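Local coordinates for protein copper chaperone CopZ (Staphylococcus aureus, PDB 6FF2) that sequesters Cu(+) inside the cell and carries it to CopA, the copper-exporting P-type ATPase, at residues S18-E21 with S22-N26; S49-V53 with S54-D58; G10-C13 with G14-S18. All blocks are in the same frame, centred on the assembly; numbering follows the deposited sequence.

Interaction 1 of 3, residues S18-E21 with S22-N26; sequences SAVE and SALNN. With MG (magnesium ion), chain E.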
loop_
_atom_site.group_PDB
_atom_site.type_symbol
_atom_site.label_atom_id
_atom_site.label_comp_id
_atom_site.label_asym_id
_atom_site.label_seq_id
_atom_site.Cartn_x
_atom_site.Cartn_y
_atom_site.Cartn_z
ATOM N N SER A 18 0.655 6.893 2.460
ATOM C CA SER A 18 1.330 7.655 1.461
ATOM C C SER A 18 0.384 8.065 0.345
ATOM O O SER A 18 0.410 9.210 -0.137
ATOM C CB SER A 18 2.497 6.840 0.937
ATOM O OG SER A 18 3.115 7.577 -0.045
ATOM N N ALA A 19 -0.459 7.133 -0.080
ATOM C CA ALA A 19 -1.367 7.389 -1.171
ATOM C C ALA A 19 -2.403 8.483 -0.818
ATOM O O ALA A 19 -2.768 9.285 -1.689
ATOM C CB ALA A 19 -2.091 6.111 -1.587
ATOM N N VAL A 20 -2.945 8.388 0.393
ATOM C CA VAL A 20 -3.957 9.365 0.866
ATOM C C VAL A 20 -3.280 10.725 0.986
ATOM O O VAL A 20 -3.832 11.741 0.472
ATOM C CB VAL A 20 -4.608 8.840 2.139
ATOM C CG1 VAL A 20 -5.415 9.950 2.826
ATOM C CG2 VAL A 20 -5.541 7.667 1.816
ATOM N N GLU A 21 -2.129 10.785 1.619
ATOM C CA GLU A 21 -1.463 12.111 1.772
ATOM C C GLU A 21 -1.116 12.712 0.392
ATOM O O GLU A 21 -1.288 13.911 0.187
ATOM C CB GLU A 21 -0.241 12.011 2.694
ATOM C CG GLU A 21 -0.617 11.728 4.126
ATOM C CD GLU A 21 0.518 11.612 5.098
ATOM O OE1 GLU A 21 1.700 11.790 4.701
ATOM O OE2 GLU A 21 0.209 11.289 6.264
ATOM N N SER A 22 -0.630 11.915 -0.557
ATOM C CA SER A 22 -0.328 12.450 -1.871
ATOM C C SER A 22 -1.528 12.960 -2.596
ATOM O O SER A 22 -1.475 14.014 -3.213
ATOM C CB SER A 22 0.355 11.424 -2.770
ATOM O OG SER A 22 1.652 11.308 -2.275
ATOM N N ALA A 23 -2.626 12.220 -2.543
ATOM C CA ALA A 23 -3.851 12.635 -3.245
ATOM C C ALA A 23 -4.367 13.964 -2.690
ATOM O O ALA A 23 -4.752 14.844 -3.427
ATOM C CB ALA A 23 -4.915 11.567 -3.086
ATOM N N LEU A 24 -4.305 14.089 -1.376
ATOM C CA LEU A 24 -4.754 15.336 -0.740
ATOM C C LEU A 24 -3.851 16.500 -1.057
ATOM O O LEU A 24 -4.329 17.561 -1.347
ATOM C CB LEU A 24 -4.935 15.140 0.762
ATOM C CG LEU A 24 -6.120 14.219 1.173
ATOM C CD1 LEU A 24 -6.016 13.747 2.632
ATOM C CD2 LEU A 24 -7.450 14.963 0.935
ATOM N N ASN A 25 -2.532 16.299 -0.956
ATOM C CA ASN A 25 -1.582 17.368 -1.283
ATOM C C ASN A 25 -1.562 17.801 -2.742
ATOM O O ASN A 25 -1.069 18.898 -3.061
ATOM C CB ASN A 25 -0.189 16.984 -0.795
ATOM C CG ASN A 25 -0.030 17.184 0.679
ATOM O OD1 ASN A 25 -0.226 18.295 1.180
ATOM N ND2 ASN A 25 0.386 16.145 1.387
ATOM N N ASN A 26 -2.076 16.993 -3.643
ATOM C CA ASN A 26 -2.251 17.387 -5.035
ATOM C C ASN A 26 -3.291 18.444 -5.252
ATOM O O ASN A 26 -3.308 19.027 -6.306
ATOM C CB ASN A 26 -2.668 16.186 -5.901
ATOM C CG ASN A 26 -2.561 16.490 -7.373
ATOM O OD1 ASN A 26 -1.472 16.862 -7.850
ATOM N ND2 ASN A 26 -3.682 16.399 -8.095
HETATM MG MG MG E . 0.231 20.432 -2.713
HETATM O O HOH W 1 2.607 10.907 0.354
HETATM O O HOH W 2 0.023 20.393 -0.415
HETATM O O HOH W 3 0.952 22.217 -2.320
HETATM O O HOH W 4 -1.526 21.593 -2.819
HETATM O O HOH W 5 1.837 19.232 -2.364
#
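Residues 18-21 and 22-26 are joined by successive i to i+4 backbone bonds of an alpha helix, running from Ser22 N to Ser18 O through Asn25 N to Glu21 O, the latter 2.9 Å long and nearly straight at 168°. Glu21 O also receives a weak bond from Asn25 ND2 (3.0 Å, bent to 122°), because the asparagine amide folds back over the preceding turn with CG beside its own backbone N (chi1 -78°). The other end of that amide faces metal-bound solvent: Asn25 OD1 accepts a hydrogen bond from a water of the magnesium shell, whose oxygen is 2.6 Å from Asn25 OD1. The same residue reaches magnesium directly through its backbone, Asn25 O lying 2.0 Å from the ion, and four waters also bind the metal. On the solvent side a second water joins two turns, donating to Ser18 O at 2.8 Å and hydrogen-bonded to Ser22 OG at 2.8 Å. The apolar side is different in kind. Val20 and Leu24 lie side by side and point the same way, Val20 CG1 resting 3.8 Å from Leu24 CD1, and Leu24 packs on the sheet against Ala33, Val42 and Val44. Glu21 is extended beyond CG, and its OE2 forms a salt bridge with Lys17 and accepts the backbone N-H of Val35. Ala19 packs on His15 of the second subunit. The result is an amphipathic helix laid on an antiparallel sheet, as in the ferredoxin-like βαββαβ fold of heavy-metal-associated domains.

Interaction 2 of 3, residues S49-V53 with S54-D58; sequences SKVAV and SQMKD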
loop_
_atom_site.group_PDB
_atom_site.type_symbol
_atom_site.label_atom_id
_atom_site.label_comp_id
_atom_site.label_asym_id
_atom_site.label_seq_id
_atom_site.Cartn_x
_atom_site.Cartn_y
_atom_site.Cartn_z
ATOM N N SER A 49 -10.765 29.222 1.647
ATOM C CA SER A 49 -11.273 30.007 0.526
ATOM C C SER A 49 -11.035 29.307 -0.774
ATOM O O SER A 49 -11.689 29.616 -1.792
ATOM C CB SER A 49 -10.628 31.379 0.471
ATOM O OG SER A 49 -11.189 32.157 1.474
ATOM N N LYS A 50 -10.125 28.309 -0.799
ATOM C CA LYS A 50 -9.693 27.685 -2.059
ATOM C C LYS A 50 -10.190 26.269 -2.234
ATOM O O LYS A 50 -10.504 25.868 -3.348
ATOM C CB LYS A 50 -8.208 27.652 -2.137
ATOM C CG LYS A 50 -7.654 29.002 -2.394
ATOM C CD LYS A 50 -6.147 28.975 -2.516
ATOM C CE LYS A 50 -5.623 28.068 -3.623
ATOM N NZ LYS A 50 -4.138 28.261 -3.637
ATOM N N VAL A 51 -10.323 25.545 -1.136
ATOM C CA VAL A 51 -10.660 24.111 -1.239
ATOM C C VAL A 51 -11.788 23.779 -0.318
ATOM O O VAL A 51 -11.877 24.282 0.795
ATOM C CB VAL A 51 -9.396 23.226 -1.103
ATOM C CG1 VAL A 51 -8.718 23.420 0.158
ATOM C CG2 VAL A 51 -9.781 21.758 -1.230
ATOM N N ALA A 52 -12.728 22.954 -0.840
ATOM C CA ALA A 52 -13.815 22.448 -0.072
ATOM C C ALA A 52 -13.551 21.039 0.501
ATOM O O ALA A 52 -12.826 20.265 -0.130
ATOM C CB ALA A 52 -15.067 22.368 -0.969
ATOM N N VAL A 53 -14.208 20.707 1.610
ATOM C CA VAL A 53 -14.035 19.394 2.159
ATOM C C VAL A 53 -14.525 18.319 1.151
ATOM O O VAL A 53 -13.977 17.229 1.097
ATOM C CB VAL A 53 -14.726 19.304 3.521
ATOM C CG1 VAL A 53 -14.740 17.869 4.024
ATOM C CG2 VAL A 53 -13.952 20.191 4.493
ATOM N N SER A 54 -15.542 18.643 0.361
ATOM C CA SER A 54 -16.011 17.702 -0.668
ATOM C C SER A 54 -14.887 17.233 -1.605
ATOM O O SER A 54 -14.852 16.066 -2.013
ATOM C CB SER A 54 -17.168 18.397 -1.396
ATOM O OG SER A 54 -16.736 19.582 -2.100
ATOM N N GLN A 55 -13.969 18.116 -1.979
ATOM C CA GLN A 55 -12.847 17.780 -2.826
ATOM C C GLN A 55 -11.902 16.799 -2.087
ATOM O O GLN A 55 -11.320 15.896 -2.697
ATOM C CB GLN A 55 -12.098 19.033 -3.244
ATOM C CG GLN A 55 -12.858 19.972 -4.179
ATOM C CD GLN A 55 -12.106 21.265 -4.308
ATOM O OE1 GLN A 55 -12.484 22.256 -3.631
ATOM N NE2 GLN A 55 -11.014 21.273 -5.081
ATOM N N MET A 56 -11.701 16.991 -0.785
ATOM C CA MET A 56 -10.866 16.083 -0.020
ATOM C C MET A 56 -11.468 14.688 0.058
ATOM O O MET A 56 -10.763 13.683 -0.105
ATOM C CB MET A 56 -10.674 16.643 1.403
ATOM C CG MET A 56 -10.057 18.054 1.465
ATOM S SD MET A 56 -10.146 18.637 3.159
ATOM C CE MET A 56 -9.976 20.430 2.878
ATOM N N LYS A 57 -12.758 14.627 0.378
ATOM C CA LYS A 57 -13.458 13.344 0.445
ATOM C C LYS A 57 -13.356 12.638 -0.888
ATOM O O LYS A 57 -13.146 11.410 -0.917
ATOM C CB LYS A 57 -14.914 13.540 0.863
ATOM C CG LYS A 57 -15.046 13.992 2.304
ATOM C CD LYS A 57 -16.490 14.241 2.701
ATOM C CE LYS A 57 -16.536 14.577 4.156
ATOM N NZ LYS A 57 -17.804 14.200 4.786
ATOM N N ASP A 58 -13.575 13.371 -1.983
ATOM C CA ASP A 58 -13.516 12.691 -3.291
ATOM C C ASP A 58 -12.148 12.149 -3.567
ATOM O O ASP A 58 -12.016 11.059 -4.147
ATOM C CB ASP A 58 -13.909 13.654 -4.410
ATOM C CG ASP A 58 -15.365 13.872 -4.510
ATOM O OD1 ASP A 58 -16.170 13.210 -3.802
ATOM O OD2 ASP A 58 -15.708 14.793 -5.317
HETATM O O HOH W 6 -13.122 24.832 -4.056
HETATM O O HOH W 7 -8.965 23.551 -4.916
#
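Ala52 and Gln55 meet at the start of helix 53-62 in half of a capping box: Ala52 occupies the N-cap, and Gln55, three residues on, turns its side chain back to the cap's N-H. The bond from Ala52 N to Gln55 OE1 measures 2.9 Å and is almost linear (178°), although the donor sits above the carbonyl plane of the amide and not on a lone pair. A backbone bond from Gln55 N to Ala52 O is weak. The packed part lies on the sheet side, where Met56 CE approaches Val51 CG1 at 4.2 Å and Val53 CG2 at 4.3 Å; Tyr46 touches all three of these side chains, and Val44 adds to the wall around Met56. The looser, solvent-facing part is around the glutamine amide, where two waters bridge it to the loop. One donates to both Lys50 O and Gln55 OE1; the other donates to Lys50 O and accepts from Gln55 NE2, so the amide's two ends are told apart by their partners. Within the first helical turn, Lys57 N bonds to Val53 O, and the lysine chain, extended past CG, crosses Val53 with Lys57 CE 3.8 Å from Val53 CG1.

Interaction 3 of 3, residues G10-C13 with G14-S18; sequences GMSC and GHCKS. With CU1 (copper (I) ion), chain C; CU1 (copper (I) ion), chain D; CU1 (copper (I) ion), chain F; CU1 (copper (I) ion), chain G.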
loop_
_atom_site.group_PDB
_atom_site.type_symbol
_atom_site.label_atom_id
_atom_site.label_comp_id
_atom_site.label_asym_id
_atom_site.label_seq_id
_atom_site.Cartn_x
_atom_site.Cartn_y
_atom_site.Cartn_z
ATOM N N GLY A 10 -10.311 1.791 5.870
ATOM C CA GLY A 10 -9.631 1.005 4.816
ATOM C C GLY A 10 -8.128 1.246 4.747
ATOM O O GLY A 10 -7.446 0.559 4.000
ATOM N N MET A 11 -7.597 2.217 5.495
ATOM C CA MET A 11 -6.155 2.509 5.400
ATOM C C MET A 11 -5.449 1.516 6.303
ATOM O O MET A 11 -5.609 1.555 7.515
ATOM C CB MET A 11 -5.823 3.950 5.796
ATOM C CG MET A 11 -6.575 4.963 4.964
ATOM S SD MET A 11 -6.102 6.639 5.439
ATOM C CE MET A 11 -6.605 6.663 7.149
ATOM N N SER A 12 -4.656 0.608 5.722
ATOM C CA SER A 12 -4.111 -0.493 6.542
ATOM C C SER A 12 -2.647 -0.465 6.773
ATOM O O SER A 12 -2.182 -1.283 7.539
ATOM C CB SER A 12 -4.452 -1.845 5.904
ATOM O OG SER A 12 -3.945 -1.888 4.603
ATOM N N CYS A 13 -1.907 0.367 6.080
ATOM C CA CYS A 13 -0.439 0.326 6.115
ATOM C C CYS A 13 0.159 1.620 5.616
ATOM O O CYS A 13 -0.547 2.523 5.177
ATOM C CB CYS A 13 0.124 -0.826 5.219
ATOM S SG CYS A 13 0.005 -0.530 3.439
ATOM N N GLY A 14 1.484 1.729 5.713
ATOM C CA GLY A 14 2.214 2.888 5.219
ATOM C C GLY A 14 2.016 3.248 3.755
ATOM O O GLY A 14 2.064 4.410 3.409
ATOM N N HIS A 15 1.724 2.263 2.883
ATOM C CA HIS A 15 1.401 2.555 1.487
ATOM C C HIS A 15 0.063 3.318 1.354
ATOM O O HIS A 15 -0.045 4.232 0.514
ATOM C CB HIS A 15 1.254 1.272 0.677
ATOM C CG HIS A 15 2.520 0.519 0.480
ATOM N ND1 HIS A 15 2.670 -0.774 0.915
ATOM C CD2 HIS A 15 3.668 0.853 -0.165
ATOM C CE1 HIS A 15 3.881 -1.204 0.584
ATOM N NE2 HIS A 15 4.493 -0.248 -0.096
ATOM N N CYS A 16 -0.909 2.945 2.189
ATOM C CA CYS A 16 -2.226 3.587 2.212
ATOM C C CYS A 16 -2.049 5.051 2.672
ATOM O O CYS A 16 -2.557 5.998 2.038
ATOM C CB CYS A 16 -3.206 2.900 3.147
ATOM S SG CYS A 16 -3.673 1.232 2.611
ATOM N N LYS A 17 -1.285 5.213 3.725
ATOM C CA LYS A 17 -0.948 6.547 4.243
ATOM C C LYS A 17 -0.336 7.406 3.158
ATOM O O LYS A 17 -0.724 8.576 2.941
ATOM C CB LYS A 17 -0.090 6.445 5.468
ATOM C CG LYS A 17 0.633 7.715 5.914
ATOM C CD LYS A 17 1.180 7.459 7.300
ATOM C CE LYS A 17 2.092 8.562 7.786
ATOM N NZ LYS A 17 1.333 9.751 8.222
ATOM N N SER A 18 0.655 6.893 2.460
ATOM C CA SER A 18 1.330 7.655 1.461
ATOM C C SER A 18 0.384 8.065 0.345
ATOM O O SER A 18 0.410 9.210 -0.137
ATOM C CB SER A 18 2.497 6.840 0.937
ATOM O OG SER A 18 3.115 7.577 -0.045
HETATM CU CU CU1 C . -2.077 -0.283 2.812
HETATM CU CU CU1 D . 1.568 -1.778 2.276
HETATM CU CU CU1 F . -3.040 0.280 0.450
HETATM CU CU CU1 G . -0.870 -2.578 2.227
#
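Cys16 SG is gripped from three directions: by the backbone N-H of Ser12, in a nearly straight bond of 3.3 Å (168°), and by two copper (I) ions. This is the MxCxxC loop of the heavy-metal-associated domain, with Cys13 and Cys16 as its metal ligands. One copper lies between the two thiolates, 2.2 Å from Cys13 SG and 2.2 Å from Cys16 SG. Cys13 SG binds two more coppers, so each sulfur bridges several metals. The Cys13 chi1 of 73° sets SG between the backbone N and the carbonyl carbon, placing it near the plane of the His15 imidazole at the ring edge. There one of these two coppers also binds His15 ND1, and Cys16 of the second subunit completes its coordination. Cysteines and histidines of both chains thus hold a cluster of four coppers at the dimer interface, where the two His15 side chains also pack together. On the protein side of the loop, Met11 CB lies 3.9 Å from Cys16 CB, and the methionine side chain runs on to touch Leu37 and Tyr65. Cys13 is also the N-cap of helix 14-25, and its carbonyl starts the helical bonding: Cys13 O accepts a weak bond from Cys16 N and a straighter one from Lys17 N, 3.1 Å away and in the carbonyl plane.

How the interactions relate
Interactions 1 and 3 both use helix 14-25 and share Ser18; interaction 2 opens the other helix, 53-62. Interactions 2 and 3 sit on opposite sides of the chain's centre, with centres about 21 Å apart, whereas interaction 1 touches both: Val20 CG2 is 3.8 Å from Met11 SD, and Leu24 CD2 is 3.7 Å from Met56 CB. Interactions 1 and 2 are each partly buried and contribute apolar side chains to the core between the helices and the sheet, with water at their polar sides. Interaction 3 is a surface contact, dominated by copper-sulfur bonds and completed by the second subunit, while the magnesium of interaction 1 uses a backbone oxygen and waters.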